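Local coordinates for protein tryptophan--tRNA ligase (Campylobacter jejuni subsp. jejuni, PDB 3TZL) that probably catalyses the ATP-dependent attachment of tryptophan to tRNA(Trp), working as a homodimeric class I aminoacyl-tRNA synthetase, at residues M89-I94 against Q314-K319; D134-D139 against D158-V163; R141-G146 against Q151-A156. All coordinates share one frame; numbering follows the deposited sequence.

Contact 1: M89-I94 against Q314-K319; sequences MELYWI and QKIYEK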
loop_
_atom_site.group_PDB
_atom_site.type_symbol
_atom_site.label_atom_id
_atom_site.label_comp_id
_atom_site.label_asym_id
_atom_site.label_seq_id
_atom_site.Cartn_x
_atom_site.Cartn_y
_atom_site.Cartn_z
HETATM N N MSE B 89 3.230 -2.093 -4.974
HETATM C CA MSE B 89 2.241 -1.939 -3.894
HETATM C C MSE B 89 2.387 -3.019 -2.832
HETATM O O MSE B 89 2.260 -2.762 -1.641
HETATM C CB MSE B 89 0.832 -2.013 -4.448
HETATM C CG MSE B 89 0.467 -0.833 -5.284
HETATM SE SE MSE B 89 -0.173 0.604 -4.149
HETATM C CE MSE B 89 1.331 1.294 -3.219
ATOM N N GLU B 90 2.629 -4.237 -3.283
ATOM C CA GLU B 90 2.825 -5.345 -2.378
ATOM C C GLU B 90 4.100 -5.125 -1.580
ATOM O O GLU B 90 4.107 -5.302 -0.367
ATOM C CB GLU B 90 2.881 -6.649 -3.165
ATOM C CG GLU B 90 2.690 -7.882 -2.300
ATOM C CD GLU B 90 2.131 -9.047 -3.080
ATOM O OE1 GLU B 90 1.114 -9.638 -2.626
ATOM O OE2 GLU B 90 2.711 -9.375 -4.139
ATOM N N LEU B 91 5.177 -4.701 -2.251
ATOM C CA LEU B 91 6.445 -4.449 -1.559
ATOM C C LEU B 91 6.326 -3.338 -0.517
ATOM O O LEU B 91 6.879 -3.430 0.568
ATOM C CB LEU B 91 7.585 -4.143 -2.539
ATOM C CG LEU B 91 8.953 -3.966 -1.874
ATOM C CD1 LEU B 91 9.309 -5.227 -1.087
ATOM C CD2 LEU B 91 10.096 -3.610 -2.882
ATOM N N TYR B 92 5.606 -2.285 -0.876
ATOM C CA TYR B 92 5.315 -1.171 0.018
ATOM C C TYR B 92 4.703 -1.639 1.349
ATOM O O TYR B 92 5.165 -1.239 2.420
ATOM C CB TYR B 92 4.411 -0.189 -0.733
ATOM C CG TYR B 92 3.574 0.772 0.077
ATOM C CD1 TYR B 92 4.157 1.721 0.907
ATOM C CD2 TYR B 92 2.193 0.782 -0.060
ATOM C CE1 TYR B 92 3.378 2.618 1.617
ATOM C CE2 TYR B 92 1.416 1.683 0.628
ATOM C CZ TYR B 92 2.012 2.598 1.474
ATOM O OH TYR B 92 1.220 3.492 2.182
ATOM N N TRP B 93 3.699 -2.510 1.289
ATOM C CA TRP B 93 3.114 -3.071 2.512
ATOM C C TRP B 93 4.127 -3.911 3.305
ATOM O O TRP B 93 4.199 -3.825 4.530
ATOM C CB TRP B 93 1.902 -3.932 2.177
ATOM C CG TRP B 93 1.382 -4.727 3.343
ATOM C CD1 TRP B 93 1.441 -6.085 3.500
ATOM C CD2 TRP B 93 0.719 -4.216 4.509
ATOM N NE1 TRP B 93 0.867 -6.453 4.692
ATOM C CE2 TRP B 93 0.401 -5.328 5.329
ATOM C CE3 TRP B 93 0.361 -2.927 4.943
ATOM C CZ2 TRP B 93 -0.256 -5.194 6.563
ATOM C CZ3 TRP B 93 -0.293 -2.792 6.182
ATOM C CH2 TRP B 93 -0.595 -3.924 6.972
ATOM N N ILE B 94 4.902 -4.735 2.610
ATOM C CA ILE B 94 5.939 -5.496 3.293
ATOM C C ILE B 94 6.974 -4.601 3.989
ATOM O O ILE B 94 7.288 -4.810 5.165
ATOM C CB ILE B 94 6.597 -6.498 2.341
ATOM C CG1 ILE B 94 5.610 -7.622 2.047
ATOM C CG2 ILE B 94 7.871 -7.074 2.926
ATOM C CD1 ILE B 94 5.859 -8.292 0.728
ATOM N N GLN B 314 9.806 -12.874 -6.029
ATOM C CA GLN B 314 9.943 -14.320 -5.816
ATOM C C GLN B 314 10.811 -14.584 -4.582
ATOM O O GLN B 314 10.529 -15.487 -3.789
ATOM C CB GLN B 314 10.554 -15.003 -7.050
ATOM C CG GLN B 314 9.563 -15.232 -8.188
ATOM C CD GLN B 314 10.222 -15.555 -9.542
ATOM O OE1 GLN B 314 11.389 -15.961 -9.622
ATOM N NE2 GLN B 314 9.461 -15.353 -10.617
ATOM N N LYS B 315 11.864 -13.785 -4.429
ATOM C CA LYS B 315 12.726 -13.874 -3.258
ATOM C C LYS B 315 12.004 -13.400 -2.005
ATOM O O LYS B 315 12.081 -14.040 -0.952
ATOM C CB LYS B 315 13.996 -13.048 -3.469
ATOM C CG LYS B 315 14.898 -13.604 -4.553
ATOM C CD LYS B 315 16.124 -12.717 -4.719
ATOM C CE LYS B 315 17.076 -13.249 -5.782
ATOM N NZ LYS B 315 18.254 -12.341 -5.934
ATOM N N ILE B 316 11.313 -12.270 -2.115
ATOM C CA ILE B 316 10.568 -11.736 -0.989
ATOM C C ILE B 316 9.488 -12.707 -0.517
ATOM O O ILE B 316 9.286 -12.879 0.684
ATOM C CB ILE B 316 9.900 -10.414 -1.343
ATOM C CG1 ILE B 316 10.963 -9.376 -1.732
ATOM C CG2 ILE B 316 9.004 -9.947 -0.194
ATOM C CD1 ILE B 316 11.792 -8.928 -0.610
ATOM N N TYR B 317 8.799 -13.328 -1.471
ATOM C CA TYR B 317 7.730 -14.275 -1.169
ATOM C C TYR B 317 8.219 -15.442 -0.331
ATOM O O TYR B 317 7.510 -15.915 0.565
ATOM C CB TYR B 317 7.127 -14.850 -2.453
ATOM C CG TYR B 317 6.031 -14.000 -3.067
ATOM C CD1 TYR B 317 5.887 -12.670 -2.721
ATOM C CD2 TYR B 317 5.121 -14.551 -3.981
ATOM C CE1 TYR B 317 4.876 -11.890 -3.277
ATOM C CE2 TYR B 317 4.103 -13.780 -4.545
ATOM C CZ TYR B 317 3.996 -12.445 -4.192
ATOM O OH TYR B 317 3.009 -11.654 -4.737
ATOM N N GLU B 318 9.416 -15.925 -0.642
ATOM C CA GLU B 318 9.991 -17.022 0.125
ATOM C C GLU B 318 10.199 -16.608 1.588
ATOM O O GLU B 318 10.031 -17.429 2.501
ATOM C CB GLU B 318 11.292 -17.520 -0.501
ATOM C CG GLU B 318 11.952 -18.679 0.258
ATOM C CD GLU B 318 11.228 -20.033 0.087
ATOM O OE1 GLU B 318 10.082 -20.064 -0.421
ATOM O OE2 GLU B 318 11.811 -21.075 0.459
ATOM N N LYS B 319 10.519 -15.331 1.814
ATOM C CA LYS B 319 10.796 -14.855 3.175
ATOM C C LYS B 319 9.551 -14.477 3.973
ATOM O O LYS B 319 9.567 -14.547 5.201
ATOM C CB LYS B 319 11.779 -13.678 3.158
ATOM C CG LYS B 319 13.086 -13.962 2.412
ATOM C CD LYS B 319 13.754 -15.231 2.930
ATOM C CE LYS B 319 14.520 -14.989 4.200
ATOM N NZ LYS B 319 14.818 -16.259 4.921
#
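The carboxylate of Glu90 meets the phenol of Tyr317 almost at right angles: the two planes are 79° apart, and OE2 lies in the plane of the ring at its hydroxyl edge. Tyr317 OH donates to Glu90 OE2; the modelled distance of 2.4 Å is very short and its exact value doubtful. Glu90 reaches across because its CG stands opposite the backbone nitrogen (chi1 -164°) and the chain runs on extended, while the long tyrosine carries its hydroxyl across to helix 87-96. Beside this polar pair, Ile94 and Ile316 run alongside each other head to tail, CD1 of Ile94 resting 3.7 Å from CG2 of Ile316. The contact thus joins helix 87-96 of the catalytic region to the long C-terminal helix 291-320. Their local axes stand 11.7 Å apart at 39°, a wide spacing bridged by the long Glu90 and Tyr317 and filled by branched isoleucines; Met313 also packs on Glu90, Leu91 and Ile94. The dimer interface lies alongside: Lys86 of the second subunit forms a salt bridge with Glu90 OE1 and hydrogen-bonds Tyr317 OH, and Tyr44 of that subunit also bonds OE1. Leu91 CD1 approaches Ile316 CD1 more loosely, at 4.5 Å.

Contact 2: D134-D139 against D158-V163; sequences DILLFD and DIALKV. With TRP (tryptophan), chain J.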
loop_
_atom_site.group_PDB
_atom_site.type_symbol
_atom_site.label_atom_id
_atom_site.label_comp_id
_atom_site.label_asym_id
_atom_site.label_seq_id
_atom_site.Cartn_x
_atom_site.Cartn_y
_atom_site.Cartn_z
ATOM N N ASP B 134 9.857 1.744 -4.470
ATOM C CA ASP B 134 10.300 2.080 -5.827
ATOM C C ASP B 134 11.781 1.810 -5.980
ATOM O O ASP B 134 12.207 1.163 -6.920
ATOM C CB ASP B 134 10.078 3.563 -6.120
ATOM C CG ASP B 134 8.609 3.937 -6.212
ATOM O OD1 ASP B 134 7.807 3.137 -6.751
ATOM O OD2 ASP B 134 8.264 5.043 -5.739
ATOM N N ILE B 135 12.561 2.327 -5.042
ATOM C CA ILE B 135 14.007 2.202 -5.087
ATOM C C ILE B 135 14.498 0.756 -4.896
ATOM O O ILE B 135 15.294 0.252 -5.697
ATOM C CB ILE B 135 14.628 3.133 -4.045
ATOM C CG1 ILE B 135 14.226 4.585 -4.360
ATOM C CG2 ILE B 135 16.137 2.957 -3.992
ATOM C CD1 ILE B 135 14.419 5.538 -3.216
ATOM N N LEU B 136 13.994 0.086 -3.863
ATOM C CA LEU B 136 14.508 -1.230 -3.458
ATOM C C LEU B 136 14.085 -2.363 -4.377
ATOM O O LEU B 136 14.822 -3.330 -4.547
ATOM C CB LEU B 136 14.078 -1.571 -2.022
ATOM C CG LEU B 136 14.529 -0.604 -0.932
ATOM C CD1 LEU B 136 14.102 -1.050 0.468
ATOM C CD2 LEU B 136 16.021 -0.405 -0.993
ATOM N N LEU B 137 12.877 -2.267 -4.919
ATOM C CA LEU B 137 12.349 -3.281 -5.842
ATOM C C LEU B 137 13.321 -3.573 -6.992
ATOM O O LEU B 137 13.483 -4.723 -7.386
ATOM C CB LEU B 137 10.978 -2.851 -6.391
ATOM C CG LEU B 137 10.176 -3.776 -7.327
ATOM C CD1 LEU B 137 9.896 -5.166 -6.720
ATOM C CD2 LEU B 137 8.874 -3.108 -7.714
ATOM N N PHE B 138 14.016 -2.544 -7.473
ATOM C CA PHE B 138 14.892 -2.670 -8.647
ATOM C C PHE B 138 16.392 -2.742 -8.386
ATOM O O PHE B 138 17.179 -2.612 -9.313
ATOM C CB PHE B 138 14.571 -1.547 -9.633
ATOM C CG PHE B 138 13.135 -1.538 -10.037
ATOM C CD1 PHE B 138 12.666 -2.441 -10.974
ATOM C CD2 PHE B 138 12.246 -0.683 -9.440
ATOM C CE1 PHE B 138 11.341 -2.466 -11.326
ATOM C CE2 PHE B 138 10.906 -0.714 -9.778
ATOM C CZ PHE B 138 10.452 -1.613 -10.719
ATOM N N ASP B 139 16.775 -2.989 -7.134
ATOM C CA ASP B 139 18.175 -3.016 -6.734
ATOM C C ASP B 139 18.956 -1.764 -7.154
ATOM O O ASP B 139 20.111 -1.858 -7.560
ATOM C CB ASP B 139 18.884 -4.282 -7.231
ATOM C CG ASP B 139 18.535 -5.506 -6.399
ATOM O OD1 ASP B 139 19.073 -5.647 -5.276
ATOM O OD2 ASP B 139 17.715 -6.322 -6.862
ATOM N N ASP B 158 17.634 2.911 5.408
ATOM C CA ASP B 158 17.397 2.351 6.739
ATOM C C ASP B 158 16.442 1.152 6.694
ATOM O O ASP B 158 16.610 0.175 7.422
ATOM C CB ASP B 158 16.877 3.421 7.708
ATOM C CG ASP B 158 17.929 4.490 8.035
ATOM O OD1 ASP B 158 19.139 4.208 7.902
ATOM O OD2 ASP B 158 17.546 5.617 8.421
ATOM N N ILE B 159 15.433 1.232 5.841
ATOM C CA ILE B 159 14.515 0.121 5.671
ATOM C C ILE B 159 15.257 -1.107 5.141
ATOM O O ILE B 159 15.124 -2.208 5.686
ATOM C CB ILE B 159 13.372 0.488 4.707
ATOM C CG1 ILE B 159 12.504 1.596 5.310
ATOM C CG2 ILE B 159 12.534 -0.731 4.406
ATOM C CD1 ILE B 159 11.424 2.168 4.338
ATOM N N ALA B 160 16.051 -0.906 4.088
ATOM C CA ALA B 160 16.773 -2.000 3.450
ATOM C C ALA B 160 17.683 -2.706 4.452
ATOM O O ALA B 160 17.741 -3.941 4.502
ATOM C CB ALA B 160 17.591 -1.478 2.278
ATOM N N LEU B 161 18.399 -1.909 5.240
ATOM C CA LEU B 161 19.281 -2.445 6.266
ATOM C C LEU B 161 18.515 -3.283 7.287
ATOM O O LEU B 161 18.962 -4.363 7.669
ATOM C CB LEU B 161 20.050 -1.320 6.948
ATOM C CG LEU B 161 21.325 -0.886 6.222
ATOM C CD1 LEU B 161 21.784 0.494 6.694
ATOM C CD2 LEU B 161 22.422 -1.936 6.447
ATOM N N LYS B 162 17.360 -2.789 7.721
ATOM C CA LYS B 162 16.518 -3.545 8.636
ATOM C C LYS B 162 16.074 -4.864 8.009
ATOM O O LYS B 162 16.148 -5.915 8.646
ATOM C CB LYS B 162 15.308 -2.721 9.075
ATOM C CG LYS B 162 14.691 -3.207 10.389
ATOM C CD LYS B 162 13.803 -2.131 11.027
ATOM C CE LYS B 162 12.971 -2.660 12.200
ATOM N NZ LYS B 162 13.815 -3.185 13.293
ATOM N N VAL B 163 15.639 -4.811 6.750
ATOM C CA VAL B 163 15.163 -6.009 6.070
ATOM C C VAL B 163 16.287 -7.035 5.927
ATOM O O VAL B 163 16.104 -8.217 6.235
ATOM C CB VAL B 163 14.542 -5.685 4.694
ATOM C CG1 VAL B 163 14.297 -6.954 3.914
ATOM C CG2 VAL B 163 13.227 -4.891 4.851
HETATM N N TRP J . 9.597 11.794 -4.679
HETATM C CA TRP J . 10.147 12.126 -5.998
HETATM C C TRP J . 9.870 13.581 -6.354
HETATM O O TRP J . 10.425 14.121 -7.318
HETATM C CB TRP J . 9.581 11.193 -7.083
HETATM C CG TRP J . 9.892 9.752 -6.809
HETATM C CD1 TRP J . 9.018 8.766 -6.438
HETATM C CD2 TRP J . 11.189 9.156 -6.841
HETATM N NE1 TRP J . 9.699 7.578 -6.254
HETATM C CE2 TRP J . 11.035 7.796 -6.487
HETATM C CE3 TRP J . 12.471 9.641 -7.134
HETATM C CZ2 TRP J . 12.116 6.915 -6.433
HETATM C CZ3 TRP J . 13.546 8.764 -7.073
HETATM C CH2 TRP J . 13.359 7.416 -6.732
HETATM O OXT TRP J . 9.081 14.236 -5.670
#
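Leu136 faces Ala160 where helix 122-137 packs against helix 150-167, two helices of the Rossmann-type catalytic domain of class I synthetases. The apolar contact is a fork closing on a methyl. With CG opposite the carbonyl carbon (chi1 -59°), Leu136 directs both branches at Ala160: its CD2 lies 3.8 Å and its CD1 4.0 Å from Ala160 CB. Alanine suits this place because its small side chain lets the leucine reach the helix surface, with CD1 of Leu136 only 4.1 Å from Ala160 N. Ile159 adds its CG2 branch more loosely beside Leu136 CD1. Leu95 of helix 87-96 touches both Leu136 and Ile159, so a third helix adds to the apolar cluster.

The other apolar meeting is with the bound tryptophan. Ile135 puts CG1 3.8 Å from CZ2 of the ligand, beside the benzo part of the indole, where a greasy, branched residue fits.

Polar bonding falls to Asp134. His45 NE2 hydrogen-bonds to its OD2 and Gln82 NE2 to its OD1, fixing the carboxylate's rotation. An acidic side chain suits a substrate that offers an indole N-H: NE1 of the tryptophan donates to Asp134 OD2 at 3.0 Å, with an N-H...O angle of 170°.

Contact 3: R141-G146 against Q151-A156; sequences RIVPVG and QHVEIA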
loop_
_atom_site.group_PDB
_atom_site.type_symbol
_atom_site.label_atom_id
_atom_site.label_comp_id
_atom_site.label_asym_id
_atom_site.label_seq_id
_atom_site.Cartn_x
_atom_site.Cartn_y
_atom_site.Cartn_z
ATOM N N ARG B 141 21.268 1.288 -7.220
ATOM C CA ARG B 141 22.488 1.718 -6.538
ATOM C C ARG B 141 22.501 3.229 -6.290
ATOM O O ARG B 141 22.990 3.687 -5.266
ATOM C CB ARG B 141 23.728 1.321 -7.339
ATOM C CG ARG B 141 23.989 -0.168 -7.360
ATOM C CD ARG B 141 24.957 -0.536 -6.266
ATOM N NE ARG B 141 26.292 -0.051 -6.584
ATOM C CZ ARG B 141 27.396 -0.401 -5.932
ATOM N NH1 ARG B 141 28.574 0.096 -6.308
ATOM N NH2 ARG B 141 27.324 -1.248 -4.908
ATOM N N ILE B 142 21.956 3.989 -7.238
ATOM C CA ILE B 142 22.106 5.439 -7.267
ATOM C C ILE B 142 20.757 6.068 -7.551
ATOM O O ILE B 142 20.087 5.712 -8.527
ATOM C CB ILE B 142 23.059 5.877 -8.402
ATOM C CG1 ILE B 142 24.432 5.219 -8.271
ATOM C CG2 ILE B 142 23.205 7.379 -8.443
ATOM C CD1 ILE B 142 25.290 5.753 -7.149
ATOM N N VAL B 143 20.354 7.001 -6.699
ATOM C CA VAL B 143 19.101 7.711 -6.892
ATOM C C VAL B 143 19.425 9.197 -7.067
ATOM O O VAL B 143 19.788 9.871 -6.099
ATOM C CB VAL B 143 18.145 7.498 -5.690
ATOM C CG1 VAL B 143 16.788 8.113 -5.951
ATOM C CG2 VAL B 143 17.981 6.014 -5.379
ATOM N N PRO B 144 19.325 9.711 -8.307
ATOM C CA PRO B 144 19.579 11.141 -8.530
ATOM C C PRO B 144 18.418 11.972 -8.012
ATOM O O PRO B 144 17.313 11.817 -8.522
ATOM C CB PRO B 144 19.641 11.267 -10.060
ATOM C CG PRO B 144 19.665 9.875 -10.592
ATOM C CD PRO B 144 19.004 9.009 -9.558
ATOM N N VAL B 145 18.680 12.833 -7.034
ATOM C CA VAL B 145 17.675 13.598 -6.349
ATOM C C VAL B 145 18.090 15.018 -5.988
ATOM O O VAL B 145 19.242 15.327 -5.874
ATOM C CB VAL B 145 17.366 12.966 -5.036
ATOM C CG1 VAL B 145 16.611 11.723 -5.227
ATOM C CG2 VAL B 145 18.613 12.692 -4.331
ATOM N N GLY B 146 17.099 15.860 -5.761
ATOM C CA GLY B 146 17.317 17.175 -5.211
ATOM C C GLY B 146 17.461 17.114 -3.707
ATOM O O GLY B 146 16.861 16.289 -3.070
ATOM N N GLN B 151 16.778 12.894 2.308
ATOM C CA GLN B 151 16.294 12.195 3.484
ATOM C C GLN B 151 15.470 10.971 3.088
ATOM O O GLN B 151 15.563 9.919 3.708
ATOM C CB GLN B 151 15.485 13.145 4.360
ATOM C CG GLN B 151 15.189 12.600 5.743
ATOM C CD GLN B 151 14.228 13.486 6.500
ATOM O OE1 GLN B 151 13.396 14.169 5.902
ATOM N NE2 GLN B 151 14.338 13.486 7.817
ATOM N N HIS B 152 14.677 11.097 2.035
ATOM C CA HIS B 152 13.891 9.959 1.574
ATOM C C HIS B 152 14.755 8.750 1.196
ATOM O O HIS B 152 14.408 7.615 1.514
ATOM C CB HIS B 152 12.989 10.371 0.419
ATOM C CG HIS B 152 11.913 11.322 0.826
ATOM N ND1 HIS B 152 11.352 12.229 -0.043
ATOM C CD2 HIS B 152 11.297 11.508 2.015
ATOM C CE1 HIS B 152 10.435 12.933 0.594
ATOM N NE2 HIS B 152 10.378 12.512 1.842
ATOM N N VAL B 153 15.875 8.997 0.525
ATOM C CA VAL B 153 16.774 7.919 0.131
ATOM C C VAL B 153 17.418 7.274 1.362
ATOM O O VAL B 153 17.564 6.051 1.419
ATOM C CB VAL B 153 17.848 8.427 -0.820
ATOM C CG1 VAL B 153 18.769 7.287 -1.244
ATOM C CG2 VAL B 153 17.189 9.090 -2.037
ATOM N N GLU B 154 17.783 8.101 2.344
ATOM C CA GLU B 154 18.282 7.619 3.626
ATOM C C GLU B 154 17.263 6.736 4.337
ATOM O O GLU B 154 17.607 5.697 4.923
ATOM C CB GLU B 154 18.666 8.798 4.522
ATOM C CG GLU B 154 19.858 9.599 4.019
ATOM C CD GLU B 154 20.163 10.799 4.895
ATOM O OE1 GLU B 154 19.340 11.117 5.778
ATOM O OE2 GLU B 154 21.225 11.426 4.698
ATOM N N ILE B 155 16.001 7.146 4.291
ATOM C CA ILE B 155 14.939 6.314 4.840
ATOM C C ILE B 155 14.900 4.959 4.123
ATOM O O ILE B 155 14.801 3.908 4.766
ATOM C CB ILE B 155 13.584 7.011 4.726
ATOM C CG1 ILE B 155 13.444 8.056 5.830
ATOM C CG2 ILE B 155 12.454 6.009 4.801
ATOM C CD1 ILE B 155 12.397 9.110 5.530
ATOM N N ALA B 156 15.009 4.982 2.795
ATOM C CA ALA B 156 14.955 3.743 2.034
ATOM C C ALA B 156 16.148 2.875 2.434
ATOM O O ALA B 156 16.048 1.654 2.570
ATOM C CB ALA B 156 14.963 4.026 0.562
#
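Val153 carries CG1 opposite its own backbone nitrogen (chi1 -179°), a rotation that places CG2 beside the nitrogen and sends that methyl toward the strand. There it meets Val143, whose CG1 is the touching branch, and the two side chains lie antiparallel, flank to flank. Val153 CG2 ends 4.1 Å from Val143 CG1. Val145 is turned differently: at chi1 -72° its CG1 lies opposite the carbonyl carbon, and this branch comes to 4.2 Å from the same Val153 CG2. One helix methyl is therefore shared between two valines of the opposing segment.

The pattern follows from extended backbone geometry. Val143 and Val145 point to the helix, whereas Ile142 and Pro144 between and beside them point away and pack on Val6 of strand 5-10. This is the start of a beta-alpha-beta crossover, in which strand 142-144 leads into helix 150-167 and returns through the parallel strand 175-177. Ala176 of that last strand touches both Val145 and Val153. Valine suits all three touching positions: it is compact and branched at CB, so it fills the layer between strand and helix without a long, flexible chain.

The substrate site lies close by. Val143 also touches the bound tryptophan, and Gly146 is predicted to take part in ATP binding. On the helix, His152 ND1 hydrogen-bonds Gln149 OE1, an oxygen that also bonds the tryptophan, making His152 a second-shell partner of the ligand pocket.

The contacts are enclosed one within another along the sequence: contact 3 joins 141-146 to 151-156, contact 2 spans it, and contact 1 closes the widest loop, from 89-94 to 314-319. In space the centre of contact 2 is about 11 Å from the centre of each of the others, while the centres of contacts 1 and 3 are about 21 Å apart. Leu91 CD2 packs 3.7 Å from Leu137 CB between contacts 1 and 2. Contacts 2 and 3 share helix 150-167, and helix 122-137 is followed directly by strand 142-144; Ile135 CG2 lies 3.8 Å from Val143 CG2. A continuous run of packing thus leads from the C-terminal helix, beside the dimer interface, to the tryptophan pocket.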